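Local coordinates for protein cytochrome c' (Rubrivivax gelatinosus, PDB 2J8W) that carries a covalently bound, high-spin heme c without a sixth iron ligand and probably takes part in electron transfer, though its exact function is not known, at residues H22-V26 and N44-V48. Sequence-based numbering, arbitrary orientation. Where two conformers were deposited one is given.
Sequences HFGRV and NIALV
His22 and Asn44 face each other, 5.5 Å apart from CA to CA, where the segments 22-26 and 44-48 of two helices run roughly antiparallel, with axes 8.6 Å apart at closest approach and 144° between their directions. His22 ND1 donates to Asn44 OD1 at 2.8 Å. The bond is nearly straight, with an N-H...O angle of 171°, and OD1 lies in the plane of the ring. Relative to the amide, ND1 is tilted somewhat out of the carbonyl plane. The other ring nitrogen, NE2, bonds to Tyr11 OH of the second subunit, and together these two bonds should fix the rotation of the imidazole. Leu47 CD1 rests on one face of the ring, 3.5 Å from His22 CE1, as a CH-pi contact. The guanidinium of Arg25 lies with a face over His22 CE1. The Arg25 chain is extended from CG to NE and passes Asn44, with CD 3.6 Å from OD1. A water bridges Arg25 NH1 and Asn44 ND2, and Arg25 NH2 bonds to Asn21. Deeper in, Val26 CG2 meets Asn44 CB at 3.6 Å and also packs on Ile45 CG1. Val48 CG2 reaches the backbone of Phe23, 3.4 Å from Phe23 N. With CG anti to the backbone N (chi1 -178°), Phe23 touches Val112 and Thr115 of helix 105-126, and its side chain comes within about 4 Å of the heme, between nearest atoms. The contact joins helices 5-30 and 38-52 in the antiparallel four-helix bundle of cytochrome c'; His22, Arg25 and Leu47 reach the second subunit at the dimer interface, while Phe23 lies in the core beside the heme.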
loop_
_atom_site.group_PDB
_atom_site.type_symbol
_atom_site.label_atom_id
_atom_site.label_comp_id
_atom_site.label_asym_id
_atom_site.label_seq_id
_atom_site.Cartn_x
_atom_site.Cartn_y
_atom_site.Cartn_z
ATOM N N HIS A 22 4.698 2.166 8.012
ATOM C CA HIS A 22 4.256 3.507 8.378
ATOM C C HIS A 22 3.790 3.593 9.818
ATOM O O HIS A 22 4.064 4.590 10.488
ATOM C CB HIS A 22 3.218 3.992 7.349
ATOM C CG HIS A 22 3.849 4.300 6.045
ATOM N ND1 HIS A 22 4.544 5.477 5.836
ATOM C CD2 HIS A 22 4.058 3.545 4.947
ATOM C CE1 HIS A 22 5.104 5.430 4.631
ATOM N NE2 HIS A 22 4.815 4.272 4.066
ATOM N N PHE A 23 3.129 2.535 10.315
ATOM C CA PHE A 23 2.775 2.504 11.717
ATOM C C PHE A 23 4.024 2.525 12.595
ATOM O O PHE A 23 4.064 3.199 13.610
ATOM C CB PHE A 23 1.897 1.292 12.029
ATOM C CG PHE A 23 1.446 1.221 13.453
ATOM C CD1 PHE A 23 0.558 2.114 13.962
ATOM C CD2 PHE A 23 1.884 0.216 14.291
ATOM C CE1 PHE A 23 0.156 2.078 15.261
ATOM C CE2 PHE A 23 1.474 0.163 15.604
ATOM C CZ PHE A 23 0.610 1.073 16.073
ATOM N N GLY A 24 5.053 1.797 12.161
ATOM C CA GLY A 24 6.287 1.774 12.908
ATOM C C GLY A 24 6.948 3.130 13.041
ATOM O O GLY A 24 7.574 3.429 14.054
ATOM N N ARG A 25 6.800 3.981 12.023
ATOM C CA ARG A 25 7.335 5.334 12.102
ATOM C C ARG A 25 6.639 6.136 13.188
ATOM O O ARG A 25 7.269 6.878 13.953
ATOM C CB ARG A 25 7.188 6.043 10.751
ATOM C CG ARG A 25 7.958 5.381 9.644
ATOM C CD ARG A 25 7.808 6.133 8.339
ATOM N NE ARG A 25 8.070 5.280 7.175
ATOM C CZ ARG A 25 8.367 5.733 5.964
ATOM N NH1 ARG A 25 8.351 7.024 5.734
ATOM N NH2 ARG A 25 8.601 4.889 4.975
ATOM N N VAL A 26 5.322 5.969 13.272
ATOM C CA VAL A 26 4.555 6.653 14.313
ATOM C C VAL A 26 4.947 6.121 15.680
ATOM O O VAL A 26 5.132 6.885 16.635
ATOM C CB VAL A 26 3.031 6.537 14.067
ATOM C CG1 VAL A 26 2.248 7.363 15.086
ATOM C CG2 VAL A 26 2.671 6.985 12.629
ATOM N N ASN A 44 2.022 9.971 8.336
ATOM C CA ASN A 44 2.133 8.528 8.468
ATOM C C ASN A 44 0.844 7.919 8.993
ATOM O O ASN A 44 0.448 6.844 8.541
ATOM C CB ASN A 44 3.358 8.154 9.301
ATOM C CG ASN A 44 4.624 8.318 8.523
ATOM O OD1 ASN A 44 4.750 7.767 7.432
ATOM N ND2 ASN A 44 5.588 9.062 9.064
ATOM N N ILE A 45 0.180 8.587 9.925
ATOM C CA ILE A 45 -1.113 8.141 10.391
ATOM C C ILE A 45 -2.165 8.106 9.295
ATOM O O ILE A 45 -2.915 7.150 9.175
ATOM C CB ILE A 45 -1.585 8.978 11.597
ATOM C CG1 ILE A 45 -0.743 8.629 12.822
ATOM C CG2 ILE A 45 -3.036 8.745 11.873
ATOM C CD1 ILE A 45 -0.994 9.618 13.998
ATOM N N ALA A 46 -2.165 9.138 8.462
ATOM C CA ALA A 46 -3.120 9.193 7.362
ATOM C C ALA A 46 -2.907 8.016 6.415
ATOM O O ALA A 46 -3.870 7.414 5.921
ATOM C CB ALA A 46 -3.037 10.516 6.625
ATOM N N LEU A 47 -1.650 7.675 6.150
ATOM C CA LEU A 47 -1.342 6.529 5.309
ATOM C C LEU A 47 -1.775 5.220 5.976
ATOM O O LEU A 47 -2.367 4.378 5.326
ATOM C CB LEU A 47 0.173 6.435 4.983
ATOM C CG LEU A 47 0.762 7.322 3.889
ATOM C CD1 LEU A 47 2.280 7.361 3.834
ATOM C CD2 LEU A 47 0.239 6.830 2.541
ATOM N N VAL A 48 -1.487 5.068 7.264
ATOM C CA VAL A 48 -1.962 3.882 7.987
ATOM C C VAL A 48 -3.464 3.765 7.864
ATOM O O VAL A 48 -3.994 2.708 7.601
ATOM C CB VAL A 48 -1.491 3.904 9.459
ATOM C CG1 VAL A 48 -2.195 2.824 10.252
ATOM C CG2 VAL A 48 0.028 3.754 9.543
HETATM O O HOH W 1 8.017 9.438 7.431
#